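Local coordinates for intestinal fatty acid binding protein (Rattus norvegicus, PDB 1ICM), which binds long-chain fatty acids such as myristate inside a beta-barrel and probably carries them through the cytosol of intestinal cells, at residues A[102-107]-A[115-120]. Sequence-based numbering, arbitrary orientation.
Sequences LIAVRE and QTYTYE. With MYR (myristic acid), chain B.
R106 runs alongside Q115, and its extended chain (chi2 179°, chi3 172°) brings NE beside the amide oxygen, the guanidinium and amide planes turned 37° apart. R106 NE directs its N-H at Q115 OE1, but the modelled 2.4 Å is so short that the geometry is doubtful; NH2 adds a weak, more bent bond to the same oxygen. The guanidinium also faces the ligand: R106 NH2 gives a nearly straight bond of 2.8 Å to myristate O1, and NH1 donates a hydrogen bond to myristate O2, so the carboxylate is gripped by two nitrogens and its charge probably balanced. Farther along the same face, A104 CB sits at the edge of the Y117 ring, 3.9 Å from CD1, and the fatty-acid chain crosses one ring face, myristate C9 lying 4.0 Å above the Y117 ring centre. An alanine in place of Y117 would probably leave this part of the chain without its aromatic wall and Q115 NE2 without its weak bond to the phenol oxygen. On the other face, T118 OG1 touches I103 CB at 3.3 Å, and a water lies between T116 OG1 and E107 OE2, 2.8 Å from each. Paired backbone bonds link I103 with T118 and V105 with T116. Such alternation, with R106 and Y117 meeting the ligand on one face and partly exposed residues on the other, marks an antiparallel hairpin in the beta-barrel wall of a cytosolic fatty-acid binding protein.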
ATOM      1  N   LEU A 102     -10.025   1.722  -5.978  1.00 10.69           N
ATOM      2  CA  LEU A 102      -9.223   1.943  -4.774  1.00 10.79           C
ATOM      3  C   LEU A 102      -8.036   2.800  -5.211  1.00  9.54           C
ATOM      4  O   LEU A 102      -7.296   2.439  -6.141  1.00  9.23           O
ATOM      5  CB  LEU A 102      -8.694   0.596  -4.214  1.00 15.40           C
ATOM      6  CG  LEU A 102      -8.006   0.643  -2.830  1.00 21.33           C
ATOM      7  CD1 LEU A 102      -7.911  -0.782  -2.266  1.00 20.23           C
ATOM      8  CD2 LEU A 102      -6.585   1.220  -3.006  1.00 19.99           C
ATOM      9  N   ILE A 103      -7.907   3.918  -4.548  1.00  9.36           N
ATOM     10  CA  ILE A 103      -6.798   4.825  -4.873  1.00 12.68           C
ATOM     11  C   ILE A 103      -5.750   4.804  -3.771  1.00 11.37           C
ATOM     12  O   ILE A 103      -6.099   4.833  -2.580  1.00 13.98           O
ATOM     13  CB  ILE A 103      -7.334   6.267  -4.787  1.00 16.13           C
ATOM     14  CG1 ILE A 103      -8.416   6.488  -5.832  1.00 17.71           C
ATOM     15  CG2 ILE A 103      -6.177   7.244  -5.062  1.00 16.39           C
ATOM     16  CD1 ILE A 103      -8.008   6.110  -7.239  1.00 16.94           C
ATOM     17  N   ALA A 104      -4.478   4.849  -4.149  1.00 10.75           N
ATOM     18  CA  ALA A 104      -3.462   4.916  -3.105  1.00 11.19           C
ATOM     19  C   ALA A 104      -2.438   5.994  -3.472  1.00 13.81           C
ATOM     20  O   ALA A 104      -2.109   6.163  -4.650  1.00 11.20           O
ATOM     21  CB  ALA A 104      -2.751   3.584  -2.894  1.00 17.57           C
ATOM     22  N   VAL A 105      -1.926   6.652  -2.451  1.00 11.27           N
ATOM     23  CA  VAL A 105      -0.909   7.677  -2.659  1.00  9.17           C
ATOM     24  C   VAL A 105       0.252   7.468  -1.689  1.00 12.62           C
ATOM     25  O   VAL A 105       0.040   7.182  -0.514  1.00 12.78           O
ATOM     26  CB  VAL A 105      -1.482   9.059  -2.306  1.00 10.57           C
ATOM     27  CG1 VAL A 105      -0.465  10.193  -2.537  1.00 14.67           C
ATOM     28  CG2 VAL A 105      -2.789   9.283  -3.059  1.00 14.00           C
ATOM     29  N   ARG A 106       1.458   7.643  -2.208  1.00 12.17           N
ATOM     30  CA  ARG A 106       2.666   7.551  -1.403  1.00  7.69           C
ATOM     31  C   ARG A 106       3.348   8.913  -1.520  1.00  9.50           C
ATOM     32  O   ARG A 106       3.592   9.412  -2.606  1.00 12.51           O
ATOM     33  CB  ARG A 106       3.671   6.550  -1.930  1.00 10.60           C
ATOM     34  CG  ARG A 106       3.322   5.132  -1.521  1.00 14.48           C
ATOM     35  CD  ARG A 106       4.336   4.151  -2.080  1.00 18.51           C
ATOM     36  NE  ARG A 106       4.102   2.827  -1.520  1.00 16.82           N
ATOM     37  CZ  ARG A 106       4.177   1.674  -2.165  1.00 16.62           C
ATOM     38  NH1 ARG A 106       4.428   1.629  -3.477  1.00 14.65           N
ATOM     39  NH2 ARG A 106       3.942   0.544  -1.496  1.00 20.07           N
ATOM     40  N   GLU A 107       3.644   9.507  -0.380  1.00  9.23           N
ATOM     41  CA  GLU A 107       4.330  10.781  -0.417  1.00 14.74           C
ATOM     42  C   GLU A 107       5.250  10.904   0.807  1.00 17.12           C
ATOM     43  O   GLU A 107       4.974  10.325   1.849  1.00 15.80           O
ATOM     44  CB  GLU A 107       3.265  11.874  -0.453  1.00 13.14           C
ATOM     45  CG  GLU A 107       2.695  12.122   0.928  1.00 26.56           C
ATOM     46  CD  GLU A 107       1.497  13.030   0.854  1.00 41.56           C
ATOM     47  OE1 GLU A 107       1.818  14.279   0.530  1.00 40.83           O
ATOM     48  OE2 GLU A 107       0.365  12.586   1.082  1.00 34.93           O
ATOM     49  N   GLN A 115       1.327   6.764   3.442  1.00  9.56           N
ATOM     50  CA  GLN A 115       0.592   6.014   2.435  1.00 10.54           C
ATOM     51  C   GLN A 115      -0.880   6.238   2.715  1.00 16.58           C
ATOM     52  O   GLN A 115      -1.357   5.858   3.790  1.00 12.24           O
ATOM     53  CB  GLN A 115       0.809   4.482   2.446  1.00 13.53           C
ATOM     54  CG  GLN A 115       2.150   4.028   1.873  1.00 21.20           C
ATOM     55  CD  GLN A 115       2.252   2.543   1.522  1.00 22.44           C
ATOM     56  OE1 GLN A 115       3.230   2.356   0.658  1.00 20.69           O
ATOM     57  NE2 GLN A 115       1.544   1.604   1.983  1.00 24.77           N
ATOM     58  N   THR A 116      -1.606   6.846   1.790  1.00 10.33           N
ATOM     59  CA  THR A 116      -3.028   7.077   2.045  1.00  8.66           C
ATOM     60  C   THR A 116      -3.826   6.201   1.081  1.00 10.14           C
ATOM     61  O   THR A 116      -3.446   6.014  -0.092  1.00 10.46           O
ATOM     62  CB  THR A 116      -3.361   8.543   1.681  1.00  8.04           C
ATOM     63  OG1 THR A 116      -2.599   9.363   2.523  1.00 10.25           O
ATOM     64  CG2 THR A 116      -4.788   8.929   2.044  1.00 12.05           C
ATOM     65  N   TYR A 117      -4.961   5.707   1.570  1.00  7.32           N
ATOM     66  CA  TYR A 117      -5.849   4.932   0.710  1.00 12.25           C
ATOM     67  C   TYR A 117      -7.286   5.493   0.795  1.00  7.75           C
ATOM     68  O   TYR A 117      -7.742   5.998   1.833  1.00  8.36           O
ATOM     69  CB  TYR A 117      -6.011   3.450   1.169  1.00 15.85           C
ATOM     70  CG  TYR A 117      -4.777   2.675   1.613  1.00 17.47           C
ATOM     71  CD1 TYR A 117      -3.708   2.485   0.733  1.00 18.82           C
ATOM     72  CD2 TYR A 117      -4.698   2.101   2.885  1.00 19.40           C
ATOM     73  CE1 TYR A 117      -2.572   1.764   1.112  1.00 20.64           C
ATOM     74  CE2 TYR A 117      -3.577   1.358   3.272  1.00 21.25           C
ATOM     75  CZ  TYR A 117      -2.502   1.204   2.390  1.00 27.25           C
ATOM     76  OH  TYR A 117      -1.376   0.496   2.757  1.00 35.20           O
ATOM     77  N   THR A 118      -8.039   5.292  -0.276  1.00  8.21           N
ATOM     78  CA  THR A 118      -9.457   5.635  -0.244  1.00  8.98           C
ATOM     79  C   THR A 118     -10.220   4.490  -0.928  1.00  6.34           C
ATOM     80  O   THR A 118      -9.809   3.935  -1.951  1.00  8.16           O
ATOM     81  CB  THR A 118      -9.874   6.960  -0.945  1.00 16.37           C
ATOM     82  OG1 THR A 118      -9.441   6.896  -2.294  1.00 16.88           O
ATOM     83  CG2 THR A 118      -9.264   8.185  -0.267  1.00 16.33           C
ATOM     84  N   TYR A 119     -11.369   4.182  -0.342  1.00  8.03           N
ATOM     85  CA  TYR A 119     -12.213   3.134  -0.881  1.00  7.72           C
ATOM     86  C   TYR A 119     -13.662   3.357  -0.413  1.00  7.51           C
ATOM     87  O   TYR A 119     -13.910   3.518   0.797  1.00 10.53           O
ATOM     88  CB  TYR A 119     -11.742   1.750  -0.384  1.00  7.90           C
ATOM     89  CG  TYR A 119     -12.621   0.604  -0.845  1.00  6.92           C
ATOM     90  CD1 TYR A 119     -12.540   0.103  -2.147  1.00  5.12           C
ATOM     91  CD2 TYR A 119     -13.454  -0.038   0.064  1.00  7.87           C
ATOM     92  CE1 TYR A 119     -13.283  -0.971  -2.643  1.00  6.76           C
ATOM     93  CE2 TYR A 119     -14.190  -1.133  -0.401  1.00 11.88           C
ATOM     94  CZ  TYR A 119     -14.135  -1.577  -1.725  1.00 13.18           C
ATOM     95  OH  TYR A 119     -14.875  -2.664  -2.137  1.00 17.05           O
ATOM     96  N   GLU A 120     -14.572   3.458  -1.392  1.00 10.12           N
ATOM     97  CA  GLU A 120     -15.988   3.626  -1.172  1.00 10.47           C
ATOM     98  C   GLU A 120     -16.309   4.692  -0.192  1.00 11.95           C
ATOM     99  O   GLU A 120     -17.145   4.501   0.672  1.00 14.05           O
ATOM    100  CB  GLU A 120     -16.595   2.318  -0.671  1.00 10.70           C
ATOM    101  CG  GLU A 120     -16.640   1.267  -1.781  1.00 13.71           C
ATOM    102  CD  GLU A 120     -17.612   1.700  -2.843  1.00 33.67           C
ATOM    103  OE1 GLU A 120     -18.858   1.609  -2.424  1.00 43.02           O
ATOM    104  OE2 GLU A 120     -17.275   2.084  -3.952  1.00 36.36           O
TER
HETATM  105  C1  MYR B 133       2.977  -1.635  -3.926  1.00 27.61           C
HETATM  106  O1  MYR B 133       3.660  -1.862  -2.854  1.00 24.74           O
HETATM  107  O2  MYR B 133       3.195  -0.659  -4.597  1.00 28.44           O
HETATM  108  C2  MYR B 133       1.921  -2.682  -4.265  1.00 24.53           C
HETATM  109  C3  MYR B 133       0.494  -2.168  -4.282  1.00 27.21           C
HETATM  110  C4  MYR B 133      -0.009  -1.651  -2.938  1.00 29.37           C
HETATM  111  C5  MYR B 133      -1.469  -1.198  -2.933  1.00 28.92           C
HETATM  112  C6  MYR B 133      -1.990  -1.077  -1.499  1.00 31.92           C
HETATM  113  C7  MYR B 133      -3.455  -1.431  -1.298  1.00 31.57           C
HETATM  114  C8  MYR B 133      -3.623  -2.283  -0.042  1.00 30.64           C
HETATM  115  C9  MYR B 133      -4.773  -1.814   0.820  1.00 32.29           C
HETATM  116  C10 MYR B 133      -4.659  -2.244   2.273  1.00 36.89           C
HETATM  117  C11 MYR B 133      -5.443  -3.515   2.529  1.00 43.89           C
HETATM  118  C12 MYR B 133      -5.148  -4.234   3.834  1.00 48.14           C
HETATM  119  C13 MYR B 133      -5.929  -5.536   3.885  1.00 56.15           C
HETATM  120  C14 MYR B 133      -5.910  -6.249   5.227  1.00 62.28           C
HETATM  121  O   HOH W   1      -0.197   9.853   1.145  1.00 15.98           O
HETATM  122  O   HOH W   2      -2.918  12.424   2.215  1.00 39.74           O